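Local coordinates for hypothetical protein (Staphylococcus aureus subsp. aureus, PDB 1QYI) that is of unknown function but carries a HAD-like hydrolase region and so probably belongs to that superfamily, at residues 30-42 against 112-126. Sequence-based numbering, arbitrary orientation.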
loop_
_atom_site.group_PDB
_atom_site.type_symbol
_atom_site.label_atom_id
_atom_site.label_comp_id
_atom_site.label_asym_id
_atom_site.label_seq_id
_atom_site.Cartn_x
_atom_site.Cartn_y
_atom_site.Cartn_z
ATOM N N LEU A 30 -9.323 -18.422 1.839
ATOM C CA LEU A 30 -9.270 -19.749 1.239
ATOM C C LEU A 30 -9.412 -20.923 2.196
ATOM O O LEU A 30 -10.097 -21.894 1.873
ATOM C CB LEU A 30 -7.968 -19.876 0.455
ATOM C CG LEU A 30 -7.984 -20.235 -1.023
ATOM C CD1 LEU A 30 -9.122 -19.611 -1.799
ATOM C CD2 LEU A 30 -6.666 -19.754 -1.552
HETATM N N MSE A 31 -8.782 -20.820 3.364
HETATM C CA MSE A 31 -8.795 -21.889 4.363
HETATM C C MSE A 31 -9.779 -21.697 5.504
HETATM O O MSE A 31 -10.249 -22.678 6.076
HETATM C CB MSE A 31 -7.398 -22.071 4.975
HETATM C CG MSE A 31 -6.261 -22.150 3.967
HETATM SE SE MSE A 31 -6.524 -23.527 2.618
HETATM C CE MSE A 31 -5.005 -24.652 3.116
ATOM N N ASP A 32 -10.095 -20.459 5.868
ATOM C CA ASP A 32 -11.014 -20.295 6.987
ATOM C C ASP A 32 -12.427 -20.795 6.717
ATOM O O ASP A 32 -12.998 -20.579 5.651
ATOM C CB ASP A 32 -11.071 -18.848 7.463
ATOM C CG ASP A 32 -11.659 -18.730 8.856
ATOM O OD1 ASP A 32 -12.885 -18.891 8.991
ATOM O OD2 ASP A 32 -10.890 -18.513 9.819
ATOM N N LYS A 33 -12.981 -21.473 7.716
ATOM C CA LYS A 33 -14.313 -22.032 7.609
ATOM C C LYS A 33 -15.361 -20.915 7.667
ATOM O O LYS A 33 -16.567 -21.178 7.648
ATOM C CB LYS A 33 -14.538 -23.075 8.719
ATOM C CG LYS A 33 -15.456 -24.249 8.327
ATOM C CD LYS A 33 -14.694 -25.572 8.142
ATOM C CE LYS A 33 -13.988 -25.691 6.789
ATOM N NZ LYS A 33 -14.785 -26.359 5.704
ATOM N N CYS A 34 -14.892 -19.668 7.716
ATOM C CA CYS A 34 -15.768 -18.488 7.742
ATOM C C CYS A 34 -16.105 -18.091 6.313
ATOM O O CYS A 34 -17.037 -17.321 6.072
ATOM C CB CYS A 34 -15.060 -17.302 8.395
ATOM S SG CYS A 34 -15.654 -16.836 10.005
ATOM N N TYR A 35 -15.322 -18.628 5.379
ATOM C CA TYR A 35 -15.461 -18.355 3.950
ATOM C C TYR A 35 -15.454 -19.663 3.154
ATOM O O TYR A 35 -16.439 -20.400 3.174
ATOM C CB TYR A 35 -14.310 -17.452 3.507
ATOM C CG TYR A 35 -14.201 -16.195 4.344
ATOM C CD1 TYR A 35 -15.236 -15.254 4.357
ATOM C CD2 TYR A 35 -13.084 -15.962 5.155
ATOM C CE1 TYR A 35 -15.167 -14.115 5.159
ATOM C CE2 TYR A 35 -13.001 -14.824 5.964
ATOM C CZ TYR A 35 -14.054 -13.908 5.959
ATOM O OH TYR A 35 -14.030 -12.792 6.759
ATOM N N LEU A 36 -14.369 -19.963 2.446
ATOM C CA LEU A 36 -14.339 -21.218 1.705
ATOM C C LEU A 36 -14.020 -22.413 2.610
ATOM O O LEU A 36 -14.714 -23.429 2.576
ATOM C CB LEU A 36 -13.346 -21.168 0.540
ATOM C CG LEU A 36 -13.831 -20.552 -0.775
ATOM C CD1 LEU A 36 -12.810 -20.876 -1.863
ATOM C CD2 LEU A 36 -15.200 -21.106 -1.157
ATOM N N GLY A 37 -12.985 -22.291 3.435
ATOM C CA GLY A 37 -12.633 -23.390 4.310
ATOM C C GLY A 37 -12.231 -24.605 3.505
ATOM O O GLY A 37 -12.729 -25.703 3.737
ATOM N N LEU A 38 -11.319 -24.404 2.559
ATOM C CA LEU A 38 -10.830 -25.466 1.689
ATOM C C LEU A 38 -10.146 -26.582 2.469
ATOM O O LEU A 38 -10.536 -27.745 2.372
ATOM C CB LEU A 38 -9.856 -24.872 0.665
ATOM C CG LEU A 38 -10.025 -25.125 -0.837
ATOM C CD1 LEU A 38 -11.414 -24.694 -1.312
ATOM C CD2 LEU A 38 -8.948 -24.348 -1.585
ATOM N N HIS A 39 -9.122 -26.230 3.238
ATOM C CA HIS A 39 -8.384 -27.211 4.032
ATOM C C HIS A 39 -8.051 -26.666 5.427
ATOM O O HIS A 39 -8.473 -25.559 5.773
ATOM C CB HIS A 39 -7.103 -27.616 3.291
ATOM C CG HIS A 39 -7.357 -28.165 1.919
ATOM N ND1 HIS A 39 -8.279 -29.155 1.664
ATOM C CD2 HIS A 39 -6.799 -27.853 0.720
ATOM C CE1 HIS A 39 -8.287 -29.431 0.377
ATOM N NE2 HIS A 39 -7.397 -28.657 -0.221
ATOM N N SER A 40 -7.317 -27.441 6.228
ATOM C CA SER A 40 -6.947 -27.008 7.577
ATOM C C SER A 40 -5.932 -25.887 7.464
ATOM O O SER A 40 -5.372 -25.639 6.393
ATOM C CB SER A 40 -6.362 -28.167 8.403
ATOM O OG SER A 40 -5.034 -28.500 8.021
ATOM N N HIS A 41 -5.689 -25.207 8.570
ATOM C CA HIS A 41 -4.768 -24.103 8.539
ATOM C C HIS A 41 -4.382 -23.722 9.955
ATOM O O HIS A 41 -5.087 -24.039 10.921
ATOM C CB HIS A 41 -5.428 -22.928 7.833
ATOM C CG HIS A 41 -6.650 -22.424 8.534
ATOM N ND1 HIS A 41 -6.575 -21.545 9.595
ATOM C CD2 HIS A 41 -7.951 -22.727 8.377
ATOM C CE1 HIS A 41 -7.793 -21.336 10.064
ATOM N NE2 HIS A 41 -8.648 -22.038 9.350
ATOM N N ILE A 42 -3.254 -23.037 10.078
ATOM C CA ILE A 42 -2.770 -22.629 11.383
ATOM C C ILE A 42 -3.704 -21.583 11.990
ATOM O O ILE A 42 -4.434 -20.897 11.274
ATOM C CB ILE A 42 -1.332 -22.083 11.269
ATOM C CG1 ILE A 42 -0.752 -21.876 12.666
ATOM C CG2 ILE A 42 -1.313 -20.806 10.441
ATOM C CD1 ILE A 42 0.713 -21.597 12.664
ATOM N N GLU A 112 -20.117 -13.624 0.813
ATOM C CA GLU A 112 -19.402 -14.081 1.985
ATOM C C GLU A 112 -20.028 -15.373 2.507
ATOM O O GLU A 112 -19.321 -16.316 2.853
ATOM C CB GLU A 112 -19.426 -12.990 3.051
ATOM C CG GLU A 112 -18.961 -13.443 4.412
ATOM C CD GLU A 112 -18.621 -12.278 5.306
ATOM O OE1 GLU A 112 -19.415 -11.314 5.353
ATOM O OE2 GLU A 112 -17.560 -12.334 5.961
ATOM N N LEU A 113 -21.355 -15.425 2.547
ATOM C CA LEU A 113 -22.044 -16.616 3.026
ATOM C C LEU A 113 -22.169 -17.664 1.926
ATOM O O LEU A 113 -22.236 -18.855 2.210
ATOM C CB LEU A 113 -23.430 -16.244 3.554
ATOM C CG LEU A 113 -23.454 -15.233 4.713
ATOM C CD1 LEU A 113 -24.878 -14.780 4.943
ATOM C CD2 LEU A 113 -22.868 -15.851 5.987
ATOM N N LYS A 114 -22.203 -17.223 0.670
ATOM C CA LYS A 114 -22.308 -18.154 -0.445
ATOM C C LYS A 114 -20.993 -18.907 -0.635
ATOM O O LYS A 114 -20.959 -19.987 -1.237
ATOM C CB LYS A 114 -22.688 -17.424 -1.736
ATOM C CG LYS A 114 -24.109 -16.854 -1.706
ATOM C CD LYS A 114 -24.598 -16.399 -3.078
ATOM C CE LYS A 114 -23.739 -15.290 -3.669
ATOM N NZ LYS A 114 -24.249 -14.892 -5.019
ATOM N N LEU A 115 -19.906 -18.345 -0.116
ATOM C CA LEU A 115 -18.610 -19.001 -0.230
ATOM C C LEU A 115 -18.616 -20.232 0.674
ATOM O O LEU A 115 -18.005 -21.256 0.359
ATOM C CB LEU A 115 -17.478 -18.046 0.181
ATOM C CG LEU A 115 -17.048 -16.954 -0.820
ATOM C CD1 LEU A 115 -16.085 -15.981 -0.153
ATOM C CD2 LEU A 115 -16.390 -17.594 -2.039
ATOM N N GLN A 116 -19.337 -20.137 1.787
ATOM C CA GLN A 116 -19.423 -21.233 2.750
ATOM C C GLN A 116 -20.180 -22.476 2.268
ATOM O O GLN A 116 -20.269 -23.475 2.988
ATOM C CB GLN A 116 -20.075 -20.719 4.025
ATOM C CG GLN A 116 -19.418 -19.465 4.554
ATOM C CD GLN A 116 -20.212 -18.820 5.668
ATOM O OE1 GLN A 116 -19.777 -17.839 6.269
ATOM N NE2 GLN A 116 -21.388 -19.364 5.941
ATOM N N ASN A 117 -20.705 -22.420 1.050
ATOM C CA ASN A 117 -21.466 -23.531 0.508
ATOM C C ASN A 117 -20.863 -24.123 -0.759
ATOM O O ASN A 117 -21.586 -24.619 -1.626
ATOM C CB ASN A 117 -22.899 -23.079 0.215
ATOM C CG ASN A 117 -23.590 -22.513 1.436
ATOM O OD1 ASN A 117 -23.480 -23.067 2.537
ATOM N ND2 ASN A 117 -24.317 -21.422 1.257
ATOM N N ILE A 118 -19.544 -24.093 -0.870
ATOM C CA ILE A 118 -18.895 -24.612 -2.062
ATOM C C ILE A 118 -18.080 -25.868 -1.782
ATOM O O ILE A 118 -18.121 -26.825 -2.553
ATOM C CB ILE A 118 -17.976 -23.531 -2.682
ATOM C CG1 ILE A 118 -18.817 -22.373 -3.214
ATOM C CG2 ILE A 118 -17.150 -24.126 -3.789
ATOM C CD1 ILE A 118 -18.000 -21.189 -3.654
ATOM N N SER A 119 -17.350 -25.855 -0.670
ATOM C CA SER A 119 -16.500 -26.968 -0.268
ATOM C C SER A 119 -17.276 -28.275 -0.060
ATOM O O SER A 119 -16.745 -29.365 -0.289
ATOM C CB SER A 119 -15.758 -26.588 1.018
ATOM O OG SER A 119 -14.640 -27.436 1.249
ATOM N N THR A 120 -18.529 -28.169 0.371
ATOM C CA THR A 120 -19.351 -29.347 0.609
ATOM C C THR A 120 -19.765 -30.062 -0.679
ATOM O O THR A 120 -20.142 -31.235 -0.649
ATOM C CB THR A 120 -20.632 -28.979 1.397
ATOM O OG1 THR A 120 -21.499 -28.172 0.582
ATOM C CG2 THR A 120 -20.269 -28.201 2.666
ATOM N N ASN A 121 -19.677 -29.356 -1.806
ATOM C CA ASN A 121 -20.064 -29.906 -3.104
ATOM C C ASN A 121 -18.884 -30.363 -3.958
ATOM O O ASN A 121 -19.041 -30.642 -5.151
ATOM C CB ASN A 121 -20.875 -28.873 -3.881
ATOM C CG ASN A 121 -22.210 -28.581 -3.234
ATOM O OD1 ASN A 121 -22.666 -27.439 -3.214
ATOM N ND2 ASN A 121 -22.850 -29.618 -2.710
ATOM N N LEU A 122 -17.708 -30.428 -3.340
ATOM C CA LEU A 122 -16.489 -30.861 -4.013
ATOM C C LEU A 122 -16.409 -32.376 -4.020
ATOM O O LEU A 122 -16.249 -33.000 -2.971
ATOM C CB LEU A 122 -15.260 -30.302 -3.303
ATOM C CG LEU A 122 -14.971 -28.830 -3.544
ATOM C CD1 LEU A 122 -13.832 -28.381 -2.658
ATOM C CD2 LEU A 122 -14.641 -28.630 -5.009
ATOM N N ALA A 123 -16.510 -32.962 -5.209
ATOM C CA ALA A 123 -16.462 -34.413 -5.361
ATOM C C ALA A 123 -15.157 -34.990 -4.833
ATOM O O ALA A 123 -15.149 -35.854 -3.952
ATOM C CB ALA A 123 -16.628 -34.780 -6.835
ATOM N N ASP A 124 -14.052 -34.505 -5.386
ATOM C CA ASP A 124 -12.741 -34.980 -4.981
ATOM C C ASP A 124 -12.056 -33.910 -4.160
ATOM O O ASP A 124 -12.565 -32.803 -4.017
ATOM C CB ASP A 124 -11.878 -35.291 -6.209
ATOM C CG ASP A 124 -12.675 -35.905 -7.344
ATOM O OD1 ASP A 124 -13.416 -36.884 -7.100
ATOM O OD2 ASP A 124 -12.554 -35.407 -8.479
ATOM N N CYS A 125 -10.905 -34.246 -3.602
ATOM C CA CYS A 125 -10.164 -33.273 -2.831
ATOM C C CYS A 125 -9.651 -32.249 -3.840
ATOM O O CYS A 125 -9.073 -32.619 -4.861
ATOM C CB CYS A 125 -8.989 -33.948 -2.127
ATOM S SG CYS A 125 -7.980 -32.829 -1.148
ATOM N N PHE A 126 -9.875 -30.964 -3.580
ATOM C CA PHE A 126 -9.402 -29.924 -4.497
ATOM C C PHE A 126 -7.926 -29.593 -4.210
ATOM O O PHE A 126 -7.525 -29.509 -3.050
ATOM C CB PHE A 126 -10.260 -28.656 -4.340
ATOM C CG PHE A 126 -9.750 -27.483 -5.130
ATOM C CD1 PHE A 126 -9.842 -27.472 -6.520
ATOM C CD2 PHE A 126 -9.082 -26.442 -4.493
ATOM C CE1 PHE A 126 -9.268 -26.446 -7.271
ATOM C CE2 PHE A 126 -8.501 -25.410 -5.231
ATOM C CZ PHE A 126 -8.594 -25.415 -6.623
HETATM O O HOH W 1 -17.556 -15.237 7.454
HETATM O O HOH W 2 -17.085 -23.553 0.851
#
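Tyr35 and Leu36, which with Leu38 lose the most surface here, lie against Glu112, Leu115 and Ile118 where the loop after helix 16-31 meets the end of helix 111-115. The contact belongs to the all-helical part of a HAD-like chain: the 69 intervening residues contain no strand, and its centre lies about 28 Å from that of the chain. A type I turn from Asp32 to Tyr35 starts the loop. The Tyr35 ring meets the Glu112 carboxylate edge-on, with planes 4° apart and CE1 3.1 Å from OE2; that oxygen is also salt-bridged to Arg200, and Leu176 and Val180 of helix 172-195 pack on the ring. Leu36 reaches across with one branch, CD2, which touches Leu115 CD2 and Ile118 CD1, both at 3.8 Å. Phe104 of helix 98-106 packs on the same Leu115 and Ile118. Polar backbone atoms are joined by one water, which donates to Leu36 O and Leu115 O and accepts from Ser119 N at 2.8 Å. Farther along, Leu38 CD2 lies 3.6 Å from Phe126 CD2, at the edge of the ring, and Ile92 of helix 77-93 touches both residues. With CG beside its backbone N (chi1 -57°), His39 presents NE2 to Phe126 O at 3.0 Å; the N-H...O angle is 147°, and the oxygen lies in the imidazole plane.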